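Local coordinates for Cow rumen GH26 endo-mannanase (Metagenome, PDB 6UEH), which probably hydrolyses internal beta-1,4-mannosidic linkages of mannans such as galactomannan, acting as a ruminal family GH26 endo-beta-1,4-mannanase, at residues Arg203-Phe207 with Thr220-Val224; Ile234-His240 with Leu306-His312; Ile358-Tyr364 with Val380-Asp386. All blocks are in the same frame, centred on the assembly; numbering follows the deposited sequence.

Contact 1. Residues Arg203-Phe207 with Thr220-Val224; sequences RGFDF and TTERV
The first half of a beta-alpha-beta unit of the TIM barrel brings extended Arg-203 to Asp-206 against the opening turn of an alpha-helix, Thr-220 to Val-224, where Val-224 N bonds to Thr-220 O at 2.8 Å. The two axes run nearly antiparallel, at 160°, with a closest approach of 9.1 Å; Phe-205 CA and Thr-220 CA, 6.9 Å apart, are the nearest alpha-carbons. Phe-205 is the main link. Its CB is directed at the helix, and chi1 in the m well lays the ring across the first turn: Val-224 CG2 makes a CH-pi contact 3.4 Å from the ring centroid, 9° off the normal, while Thr-220 CG2 lies 3.9 Å from Phe-205 CB. The same Thr-220 methyl makes a CH-pi contact with the other phenylalanine, 4.2 Å from the Phe-207 ring centroid, and so touches both. Phe-207 CE1 meets Thr-221 OG1, itself hydrogen-bonded to Gln-295, edge-on at 3.7 Å. No direct hydrogen bond crosses; Thr-220 OG1, also bonded to Asp-218, accepts from a water at 2.8 Å, and that water accepts from Asp-206 N at 3.0 Å.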
loop_
_atom_site.group_PDB
_atom_site.type_symbol
_atom_site.label_atom_id
_atom_site.label_comp_id
_atom_site.label_asym_id
_atom_site.label_seq_id
_atom_site.Cartn_x
_atom_site.Cartn_y
_atom_site.Cartn_z
ATOM N N ARG A 203 -1.293 -6.354 -16.463
ATOM C CA ARG A 203 -0.123 -7.220 -16.560
ATOM C C ARG A 203 1.115 -6.471 -16.077
ATOM O O ARG A 203 1.335 -5.318 -16.447
ATOM C CB ARG A 203 0.066 -7.717 -17.997
ATOM C CG ARG A 203 1.242 -8.667 -18.194
ATOM C CD ARG A 203 1.101 -9.436 -19.506
ATOM N NE ARG A 203 2.252 -10.290 -19.788
ATOM C CZ ARG A 203 2.197 -11.398 -20.522
ATOM N NH1 ARG A 203 1.042 -11.798 -21.036
ATOM N NH2 ARG A 203 3.293 -12.116 -20.731
ATOM N N GLY A 204 1.906 -7.126 -15.232
ATOM C CA GLY A 204 3.099 -6.518 -14.677
ATOM C C GLY A 204 4.350 -6.909 -15.438
ATOM O O GLY A 204 4.559 -8.082 -15.747
ATOM N N PHE A 205 5.181 -5.915 -15.741
ATOM C CA PHE A 205 6.417 -6.128 -16.481
ATOM C C PHE A 205 7.607 -5.598 -15.685
ATOM O O PHE A 205 7.445 -5.115 -14.565
ATOM C CB PHE A 205 6.360 -5.439 -17.850
ATOM C CG PHE A 205 5.189 -5.857 -18.703
ATOM C CD1 PHE A 205 3.964 -5.216 -18.589
ATOM C CD2 PHE A 205 5.320 -6.873 -19.637
ATOM C CE1 PHE A 205 2.888 -5.590 -19.381
ATOM C CE2 PHE A 205 4.251 -7.252 -20.432
ATOM C CZ PHE A 205 3.037 -6.607 -20.306
ATOM N N ASP A 206 8.798 -5.684 -16.269
ATOM C CA ASP A 206 10.006 -5.148 -15.640
ATOM C C ASP A 206 11.078 -4.877 -16.690
ATOM O O ASP A 206 11.316 -5.705 -17.567
ATOM C CB ASP A 206 10.544 -6.111 -14.578
ATOM C CG ASP A 206 11.411 -5.414 -13.542
ATOM O OD1 ASP A 206 12.510 -4.937 -13.900
ATOM O OD2 ASP A 206 10.993 -5.346 -12.366
ATOM N N PHE A 207 11.730 -3.721 -16.588
ATOM C CA PHE A 207 12.704 -3.297 -17.588
ATOM C C PHE A 207 14.152 -3.494 -17.151
ATOM O O PHE A 207 15.056 -2.865 -17.698
ATOM C CB PHE A 207 12.480 -1.825 -17.948
ATOM C CG PHE A 207 11.232 -1.582 -18.744
ATOM C CD1 PHE A 207 11.232 -1.751 -20.119
ATOM C CD2 PHE A 207 10.059 -1.194 -18.120
ATOM C CE1 PHE A 207 10.083 -1.537 -20.857
ATOM C CE2 PHE A 207 8.910 -0.976 -18.853
ATOM C CZ PHE A 207 8.922 -1.149 -20.223
ATOM N N THR A 220 10.443 -7.357 -23.546
ATOM C CA THR A 220 9.439 -6.801 -22.641
ATOM C C THR A 220 8.586 -5.744 -23.342
ATOM O O THR A 220 7.362 -5.777 -23.260
ATOM C CB THR A 220 10.087 -6.180 -21.383
ATOM O OG1 THR A 220 10.576 -7.222 -20.528
ATOM C CG2 THR A 220 9.073 -5.342 -20.610
ATOM N N THR A 221 9.244 -4.822 -24.039
ATOM C CA THR A 221 8.560 -3.726 -24.721
ATOM C C THR A 221 7.530 -4.234 -25.728
ATOM O O THR A 221 6.417 -3.714 -25.801
ATOM C CB THR A 221 9.567 -2.804 -25.434
ATOM O OG1 THR A 221 10.507 -2.300 -24.477
ATOM C CG2 THR A 221 8.852 -1.633 -26.102
ATOM N N GLU A 222 7.897 -5.259 -26.490
ATOM C CA GLU A 222 6.967 -5.867 -27.434
ATOM C C GLU A 222 5.767 -6.483 -26.713
ATOM O O GLU A 222 4.630 -6.334 -27.157
ATOM C CB GLU A 222 7.670 -6.929 -28.282
ATOM C CG GLU A 222 8.579 -6.367 -29.371
ATOM C CD GLU A 222 9.935 -5.916 -28.850
ATOM O OE1 GLU A 222 10.185 -6.032 -27.632
ATOM O OE2 GLU A 222 10.758 -5.448 -29.668
ATOM N N ARG A 223 6.014 -7.165 -25.598
ATOM C CA ARG A 223 4.924 -7.792 -24.853
ATOM C C ARG A 223 4.011 -6.750 -24.209
ATOM O O ARG A 223 2.813 -6.978 -24.071
ATOM C CB ARG A 223 5.468 -8.752 -23.790
ATOM C CG ARG A 223 6.037 -10.047 -24.368
ATOM C CD ARG A 223 6.342 -11.077 -23.283
ATOM N NE ARG A 223 7.276 -10.561 -22.286
ATOM C CZ ARG A 223 8.596 -10.534 -22.440
ATOM N NH1 ARG A 223 9.145 -10.991 -23.559
ATOM N NH2 ARG A 223 9.367 -10.041 -21.480
ATOM N N VAL A 224 4.574 -5.607 -23.824
ATOM C CA VAL A 224 3.762 -4.516 -23.292
ATOM C C VAL A 224 2.829 -3.985 -24.376
ATOM O O VAL A 224 1.635 -3.782 -24.143
ATOM C CB VAL A 224 4.629 -3.362 -22.751
ATOM C CG1 VAL A 224 3.757 -2.170 -22.381
ATOM C CG2 VAL A 224 5.442 -3.822 -21.551
HETATM O O HOH W 1 8.945 -7.866 -18.306
#

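Contact 2. Residues Ile234-His240 with Leu306-His312. With ACT (acetate ion), chain D.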
loop_
_atom_site.group_PDB
_atom_site.type_symbol
_atom_site.label_atom_id
_atom_site.label_comp_id
_atom_site.label_asym_id
_atom_site.label_seq_id
_atom_site.Cartn_x
_atom_site.Cartn_y
_atom_site.Cartn_z
ATOM N N ILE A 234 -4.174 -3.442 -19.480
ATOM C CA ILE A 234 -3.472 -2.358 -18.809
ATOM C C ILE A 234 -2.082 -2.836 -18.404
ATOM O O ILE A 234 -1.933 -3.943 -17.894
ATOM C CB ILE A 234 -4.241 -1.878 -17.560
ATOM C CG1 ILE A 234 -5.630 -1.365 -17.954
ATOM C CG2 ILE A 234 -3.459 -0.802 -16.821
ATOM C CD1 ILE A 234 -6.491 -0.969 -16.774
ATOM N N ALA A 235 -1.067 -2.010 -18.634
ATOM C CA ALA A 235 0.301 -2.406 -18.322
ATOM C C ALA A 235 0.866 -1.652 -17.120
ATOM O O ALA A 235 0.691 -0.441 -16.998
ATOM C CB ALA A 235 1.198 -2.200 -19.537
ATOM N N THR A 236 1.538 -2.381 -16.233
ATOM C CA THR A 236 2.336 -1.766 -15.179
ATOM C C THR A 236 3.747 -2.345 -15.242
ATOM O O THR A 236 3.942 -3.470 -15.707
ATOM C CB THR A 236 1.729 -1.983 -13.769
ATOM O OG1 THR A 236 2.476 -1.236 -12.801
ATOM C CG2 THR A 236 1.742 -3.455 -13.387
ATOM N N ALA A 237 4.740 -1.580 -14.801
ATOM C CA ALA A 237 6.109 -2.079 -14.855
ATOM C C ALA A 237 6.998 -1.524 -13.749
ATOM O O ALA A 237 6.963 -0.331 -13.437
ATOM C CB ALA A 237 6.722 -1.774 -16.213
ATOM N N SER A 238 7.793 -2.411 -13.159
ATOM C CA SER A 238 8.826 -2.012 -12.214
ATOM C C SER A 238 10.170 -1.958 -12.936
ATOM O O SER A 238 10.241 -2.179 -14.146
ATOM C CB SER A 238 8.875 -2.975 -11.022
ATOM O OG SER A 238 8.825 -4.328 -11.446
ATOM N N TRP A 239 11.234 -1.670 -12.196
ATOM C CA TRP A 239 12.546 -1.467 -12.800
ATOM C C TRP A 239 13.652 -1.902 -11.839
ATOM O O TRP A 239 14.246 -1.073 -11.155
ATOM C CB TRP A 239 12.717 0.007 -13.191
ATOM C CG TRP A 239 13.972 0.338 -13.945
ATOM C CD1 TRP A 239 14.637 -0.456 -14.836
ATOM C CD2 TRP A 239 14.713 1.564 -13.870
ATOM N NE1 TRP A 239 15.745 0.202 -15.321
ATOM C CE2 TRP A 239 15.814 1.442 -14.742
ATOM C CE3 TRP A 239 14.552 2.752 -13.148
ATOM C CZ2 TRP A 239 16.751 2.464 -14.910
ATOM C CZ3 TRP A 239 15.481 3.766 -13.318
ATOM C CH2 TRP A 239 16.566 3.614 -14.192
ATOM N N HIS A 240 13.915 -3.206 -11.786
ATOM C CA HIS A 240 14.945 -3.750 -10.900
ATOM C C HIS A 240 16.353 -3.467 -11.422
ATOM O O HIS A 240 17.128 -4.395 -11.669
ATOM C CB HIS A 240 14.763 -5.261 -10.717
ATOM C CG HIS A 240 13.642 -5.634 -9.799
ATOM N ND1 HIS A 240 12.318 -5.594 -10.182
ATOM C CD2 HIS A 240 13.648 -6.061 -8.514
ATOM C CE1 HIS A 240 11.558 -5.980 -9.172
ATOM N NE2 HIS A 240 12.340 -6.267 -8.147
ATOM N N LEU A 306 1.574 3.664 -19.436
ATOM C CA LEU A 306 2.166 2.687 -18.529
ATOM C C LEU A 306 2.073 3.136 -17.074
ATOM O O LEU A 306 2.433 4.263 -16.741
ATOM C CB LEU A 306 3.635 2.442 -18.905
ATOM C CG LEU A 306 4.438 1.455 -18.058
ATOM C CD1 LEU A 306 3.932 0.031 -18.268
ATOM C CD2 LEU A 306 5.925 1.561 -18.378
ATOM N N ILE A 307 1.585 2.255 -16.206
ATOM C CA ILE A 307 1.687 2.494 -14.771
ATOM C C ILE A 307 3.117 2.163 -14.358
ATOM O O ILE A 307 3.459 1.003 -14.124
ATOM C CB ILE A 307 0.679 1.654 -13.965
ATOM C CG1 ILE A 307 -0.745 1.918 -14.462
ATOM C CG2 ILE A 307 0.798 1.961 -12.474
ATOM C CD1 ILE A 307 -1.790 1.003 -13.862
ATOM N N PHE A 308 3.954 3.193 -14.293
ATOM C CA PHE A 308 5.385 3.021 -14.078
ATOM C C PHE A 308 5.724 3.094 -12.592
ATOM O O PHE A 308 5.456 4.102 -11.933
ATOM C CB PHE A 308 6.158 4.083 -14.869
ATOM C CG PHE A 308 7.644 3.875 -14.881
ATOM C CD1 PHE A 308 8.181 2.614 -15.083
ATOM C CD2 PHE A 308 8.508 4.947 -14.711
ATOM C CE1 PHE A 308 9.553 2.424 -15.100
ATOM C CE2 PHE A 308 9.879 4.762 -14.729
ATOM C CZ PHE A 308 10.400 3.500 -14.923
ATOM N N ARG A 309 6.309 2.016 -12.073
ATOM C CA ARG A 309 6.620 1.912 -10.651
ATOM C C ARG A 309 8.123 1.719 -10.422
ATOM O O ARG A 309 8.569 0.641 -10.031
ATOM C CB ARG A 309 5.822 0.760 -10.024
ATOM C CG ARG A 309 5.861 0.699 -8.503
ATOM C CD ARG A 309 4.883 -0.347 -7.978
ATOM N NE ARG A 309 5.139 -1.673 -8.535
ATOM C CZ ARG A 309 5.737 -2.659 -7.872
ATOM N NH1 ARG A 309 6.132 -2.474 -6.617
ATOM N NH2 ARG A 309 5.928 -3.834 -8.458
ATOM N N PRO A 310 8.914 2.773 -10.674
ATOM C CA PRO A 310 10.357 2.666 -10.463
ATOM C C PRO A 310 10.697 2.839 -8.993
ATOM O O PRO A 310 9.819 3.247 -8.231
ATOM C CB PRO A 310 10.907 3.824 -11.292
ATOM C CG PRO A 310 9.851 4.878 -11.146
ATOM C CD PRO A 310 8.525 4.138 -11.076
ATOM N N LEU A 311 11.935 2.536 -8.607
ATOM C CA LEU A 311 12.432 2.853 -7.270
ATOM C C LEU A 311 11.474 2.371 -6.188
ATOM O O LEU A 311 11.159 3.106 -5.250
ATOM C CB LEU A 311 12.659 4.362 -7.144
ATOM C CG LEU A 311 13.626 4.969 -8.164
ATOM C CD1 LEU A 311 13.529 6.488 -8.177
ATOM C CD2 LEU A 311 15.049 4.532 -7.857
ATOM N N HIS A 312 11.011 1.134 -6.333
ATOM C CA HIS A 312 9.925 0.614 -5.514
ATOM C C HIS A 312 10.407 0.023 -4.189
ATOM O O HIS A 312 11.604 -0.205 -3.999
ATOM C CB HIS A 312 9.137 -0.437 -6.304
ATOM C CG HIS A 312 9.899 -1.699 -6.568
ATOM N ND1 HIS A 312 11.087 -1.720 -7.268
ATOM C CD2 HIS A 312 9.635 -2.984 -6.236
ATOM C CE1 HIS A 312 11.526 -2.963 -7.347
ATOM N NE2 HIS A 312 10.663 -3.751 -6.731
HETATM C C ACT D . 10.280 -7.556 -5.981
HETATM O O ACT D . 11.530 -7.589 -6.016
HETATM O OXT ACT D . 9.750 -6.496 -6.381
HETATM C CH3 ACT D . 9.470 -8.721 -5.496
HETATM O O HOH W 2 4.331 -2.471 -11.157
HETATM O O HOH W 3 5.868 -4.557 -11.730
HETATM O O HOH W 4 11.006 -0.610 -9.897
HETATM O O HOH W 5 14.212 1.253 -9.700
#
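Leu-306 CD1 lies at the apolar centre, 3.7 Å from Ala-235 CB and 3.9 Å from Ala-237 CB. Further along, Phe-308 CE1 lies 4.4 Å from Trp-239 CB, and Pro-310 CB meets the edge of the indole at 4.2 Å from Trp-239 CE3. Helix 280-301 packs on this layer through Leu-292 and Leu-296. Beneath it the backbones form a parallel pair, axes 17° apart, with Thr-236 opposite Ile-307 and Ala-237 opposite Phe-308. Ile-307 N donates to Ala-235 O (2.9 Å), Ala-237 N to Ile-307 O (3.0 Å) and Arg-309 N to Ala-237 O (2.8 Å). On the opposite face, inside the barrel, Thr-236 OG1 also donates to Ile-307 O (2.8 Å), and a water joins this hydroxyl to Arg-309 NE. Arg-309 also makes salt bridges to Glu-428 and Asp-386, outside the two segments, and Ser-238 OG a hydrogen bond to Asp-206. Past the strands another water bridges Trp-239 N and Arg-309 O. At the polar end His-240 and His-312 form an offset edge-to-face pair, the edge of the His-312 ring toward the face of His-240, centroids 4.6 Å apart. His-240 NE2 donates to acetate O (2.6 Å), His-312 NE2 to OXT (2.9 Å). The acetate, probably from the crystallisation liquor, may mark a pocket: such polar clusters at the C-terminal ends of parallel strands typify the active-site cleft of TIM-barrel glycoside hydrolases.

Contact 3. Residues Ile358-Tyr364 with Val380-Asp386; sequences IWEQNLY and VDMIGYD
Two neighbouring parallel strands of the TIM barrel, 358-362 and 382-386, cross at 41°, with axes 4.4 Å apart. The register pairs Glu-360 with Met-382, Gln-361 with Ile-383 and Asn-362 with Gly-384. Gln-361 N bonds to Met-382 O (2.9 Å), Gly-384 N to Gln-361 O (2.9 Å) and Leu-363 N to Gly-384 O (3.1 Å). At the entry Asp-381, chi1 m, clasps the other strand: its N donates to Trp-359 O at 2.7 Å, and its OD2 accepts from Trp-359 N at 2.9 Å, while OD1 bonds to Ser-146 OG. The chief hollow lies over Gly-384. A CB there would fall 2.9 Å from Glu-360 OE2, so the bare CA makes room for the carboxylate of the extended (t, t) glutamate, OE2 lying 3.3 Å from Gly-384 CA and OE1 bonded to Tyr-447 OH. Met-382, also t, t, fills the gap beside it, with SD 3.4 Å from Glu-360 OE2 and CE 4.2 Å from Ile-358 CG2. On the other face Leu-363 CD1 abuts Ile-383 CD1 at 3.7 Å. At the C-terminal ends, where TIM barrels carry their active sites, Asn-362 OD1 bonds to Arg-309 while its ND2 donates to Asp-386 OD1 at 2.9 Å.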
loop_
_atom_site.group_PDB
_atom_site.type_symbol
_atom_site.label_atom_id
_atom_site.label_comp_id
_atom_site.label_asym_id
_atom_site.label_seq_id
_atom_site.Cartn_x
_atom_site.Cartn_y
_atom_site.Cartn_z
ATOM N N ILE A 358 2.209 6.862 -15.757
ATOM C CA ILE A 358 1.479 7.067 -14.515
ATOM C C ILE A 358 2.398 6.656 -13.373
ATOM O O ILE A 358 2.650 5.470 -13.164
ATOM C CB ILE A 358 0.168 6.258 -14.471
ATOM C CG1 ILE A 358 -0.741 6.666 -15.635
ATOM C CG2 ILE A 358 -0.542 6.460 -13.140
ATOM C CD1 ILE A 358 -2.072 5.949 -15.655
ATOM N N TRP A 359 2.914 7.643 -12.649
ATOM C CA TRP A 359 3.957 7.397 -11.662
ATOM C C TRP A 359 3.400 6.811 -10.367
ATOM O O TRP A 359 2.713 7.495 -9.606
ATOM C CB TRP A 359 4.720 8.692 -11.372
ATOM C CG TRP A 359 5.469 9.219 -12.560
ATOM C CD1 TRP A 359 4.958 9.935 -13.606
ATOM C CD2 TRP A 359 6.868 9.070 -12.822
ATOM N NE1 TRP A 359 5.954 10.239 -14.504
ATOM C CE2 TRP A 359 7.137 9.719 -14.044
ATOM C CE3 TRP A 359 7.922 8.450 -12.141
ATOM C CZ2 TRP A 359 8.413 9.766 -14.600
ATOM C CZ3 TRP A 359 9.187 8.498 -12.695
ATOM C CH2 TRP A 359 9.422 9.151 -13.911
ATOM N N GLU A 360 3.705 5.540 -10.123
ATOM C CA GLU A 360 3.275 4.872 -8.900
ATOM C C GLU A 360 4.445 4.692 -7.944
ATOM O O GLU A 360 5.455 4.074 -8.287
ATOM C CB GLU A 360 2.643 3.512 -9.205
ATOM C CG GLU A 360 2.164 2.774 -7.962
ATOM C CD GLU A 360 1.361 1.530 -8.285
ATOM O OE1 GLU A 360 1.612 0.911 -9.340
ATOM O OE2 GLU A 360 0.473 1.172 -7.485
ATOM N N GLN A 361 4.304 5.241 -6.744
ATOM C CA GLN A 361 5.342 5.120 -5.733
ATOM C C GLN A 361 4.872 4.239 -4.584
ATOM O O GLN A 361 3.764 4.411 -4.071
ATOM C CB GLN A 361 5.749 6.499 -5.211
ATOM C CG GLN A 361 6.881 6.462 -4.197
ATOM C CD GLN A 361 7.353 7.845 -3.802
ATOM O OE1 GLN A 361 6.571 8.669 -3.321
ATOM N NE2 GLN A 361 8.637 8.113 -4.013
ATOM N N ASN A 362 5.713 3.288 -4.192
ATOM C CA ASN A 362 5.420 2.459 -3.035
ATOM C C ASN A 362 5.534 3.257 -1.744
ATOM O O ASN A 362 6.387 4.134 -1.614
ATOM C CB ASN A 362 6.358 1.247 -2.976
ATOM C CG ASN A 362 5.832 0.055 -3.758
ATOM O OD1 ASN A 362 6.465 -0.407 -4.704
ATOM N ND2 ASN A 362 4.678 -0.458 -3.353
ATOM N N LEU A 363 4.653 2.962 -0.801
ATOM C CA LEU A 363 4.801 3.443 0.561
ATOM C C LEU A 363 4.525 2.279 1.492
ATOM O O LEU A 363 3.828 1.333 1.121
ATOM C CB LEU A 363 3.852 4.611 0.854
ATOM C CG LEU A 363 4.162 5.969 0.217
ATOM C CD1 LEU A 363 3.044 6.960 0.504
ATOM C CD2 LEU A 363 5.489 6.510 0.716
ATOM N N TYR A 364 5.085 2.337 2.693
ATOM C CA TYR A 364 4.731 1.379 3.728
ATOM C C TYR A 364 3.970 2.094 4.837
ATOM O O TYR A 364 3.817 3.312 4.803
ATOM C CB TYR A 364 5.979 0.678 4.266
ATOM C CG TYR A 364 6.530 -0.344 3.299
ATOM C CD1 TYR A 364 6.054 -1.649 3.292
ATOM C CD2 TYR A 364 7.508 0.002 2.374
ATOM C CE1 TYR A 364 6.548 -2.585 2.402
ATOM C CE2 TYR A 364 8.010 -0.928 1.482
ATOM C CZ TYR A 364 7.525 -2.219 1.499
ATOM O OH TYR A 364 8.017 -3.147 0.612
ATOM N N VAL A 380 4.009 12.264 -7.867
ATOM C CA VAL A 380 3.443 10.919 -7.748
ATOM C C VAL A 380 1.979 10.900 -8.207
ATOM O O VAL A 380 1.225 11.828 -7.914
ATOM C CB VAL A 380 3.539 10.397 -6.288
ATOM C CG1 VAL A 380 2.960 8.994 -6.169
ATOM C CG2 VAL A 380 4.987 10.415 -5.798
ATOM N N ASP A 381 1.582 9.849 -8.924
ATOM C CA ASP A 381 0.216 9.737 -9.440
ATOM C C ASP A 381 -0.585 8.624 -8.775
ATOM O O ASP A 381 -1.801 8.537 -8.948
ATOM C CB ASP A 381 0.234 9.493 -10.949
ATOM C CG ASP A 381 0.934 10.595 -11.709
ATOM O OD1 ASP A 381 0.721 11.777 -11.369
ATOM O OD2 ASP A 381 1.699 10.277 -12.643
ATOM N N MET A 382 0.097 7.765 -8.027
ATOM C CA MET A 382 -0.537 6.590 -7.442
ATOM C C MET A 382 0.337 6.031 -6.328
ATOM O O MET A 382 1.562 6.077 -6.418
ATOM C CB MET A 382 -0.783 5.525 -8.517
ATOM C CG MET A 382 -1.479 4.260 -8.029
ATOM S SD MET A 382 -1.651 3.006 -9.324
ATOM C CE MET A 382 -2.579 3.917 -10.561
ATOM N N ILE A 383 -0.292 5.509 -5.281
ATOM C CA ILE A 383 0.438 4.867 -4.197
ATOM C C ILE A 383 0.291 3.353 -4.278
ATOM O O ILE A 383 -0.821 2.833 -4.347
ATOM C CB ILE A 383 -0.047 5.342 -2.812
ATOM C CG1 ILE A 383 0.060 6.863 -2.699
ATOM C CG2 ILE A 383 0.755 4.664 -1.707
ATOM C CD1 ILE A 383 1.467 7.384 -2.831
ATOM N N GLY A 384 1.415 2.647 -4.268
ATOM C CA GLY A 384 1.386 1.198 -4.282
ATOM C C GLY A 384 1.770 0.618 -2.937
ATOM O O GLY A 384 2.606 1.176 -2.230
ATOM N N TYR A 385 1.144 -0.495 -2.569
ATOM C CA TYR A 385 1.555 -1.223 -1.376
ATOM C C TYR A 385 1.874 -2.663 -1.749
ATOM O O TYR A 385 1.071 -3.339 -2.392
ATOM C CB TYR A 385 0.478 -1.179 -0.285
ATOM C CG TYR A 385 0.950 -1.808 1.007
ATOM C CD1 TYR A 385 1.854 -1.146 1.830
ATOM C CD2 TYR A 385 0.517 -3.070 1.394
ATOM C CE1 TYR A 385 2.307 -1.716 3.004
ATOM C CE2 TYR A 385 0.965 -3.652 2.571
ATOM C CZ TYR A 385 1.862 -2.966 3.369
ATOM O OH TYR A 385 2.319 -3.531 4.539
ATOM N N ASP A 386 3.059 -3.122 -1.362
ATOM C CA ASP A 386 3.465 -4.491 -1.641
ATOM C C ASP A 386 3.225 -5.357 -0.413
ATOM O O ASP A 386 3.961 -5.280 0.573
ATOM C CB ASP A 386 4.929 -4.533 -2.080
ATOM C CG ASP A 386 5.134 -3.917 -3.452
ATOM O OD1 ASP A 386 4.203 -3.257 -3.962
ATOM O OD2 ASP A 386 6.222 -4.093 -4.028
HETATM O O HOH W 6 4.739 -0.893 -0.051
HETATM O O HOH W 7 6.964 -5.582 0.797
#

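In the fold
All three contacts belong to one eight-stranded parallel barrel and follow one another in series along the chain, none nesting in or crossing another. Contact 1 closes first, with 12 residues between its segments, joining strand 202-206 to helix 220-230. The helix leads into strand 234-238, where contact 2 opens; 65 residues lie between its two segments, helix 280-301 among them, before it closes at strand 306-309. Contact 3 then joins strands 357-362 and 382-387, with 15 residues between its segments, none of them helix or strand. Strands 202-206 and 234-238 are sheet neighbours, with Asp-206 linking contacts 1 and 2; strands 306-309 and 357-362 likewise bring together contacts 2 and 3, whose centres lie about 10 Å apart. Contacts 1 and 3 do not touch.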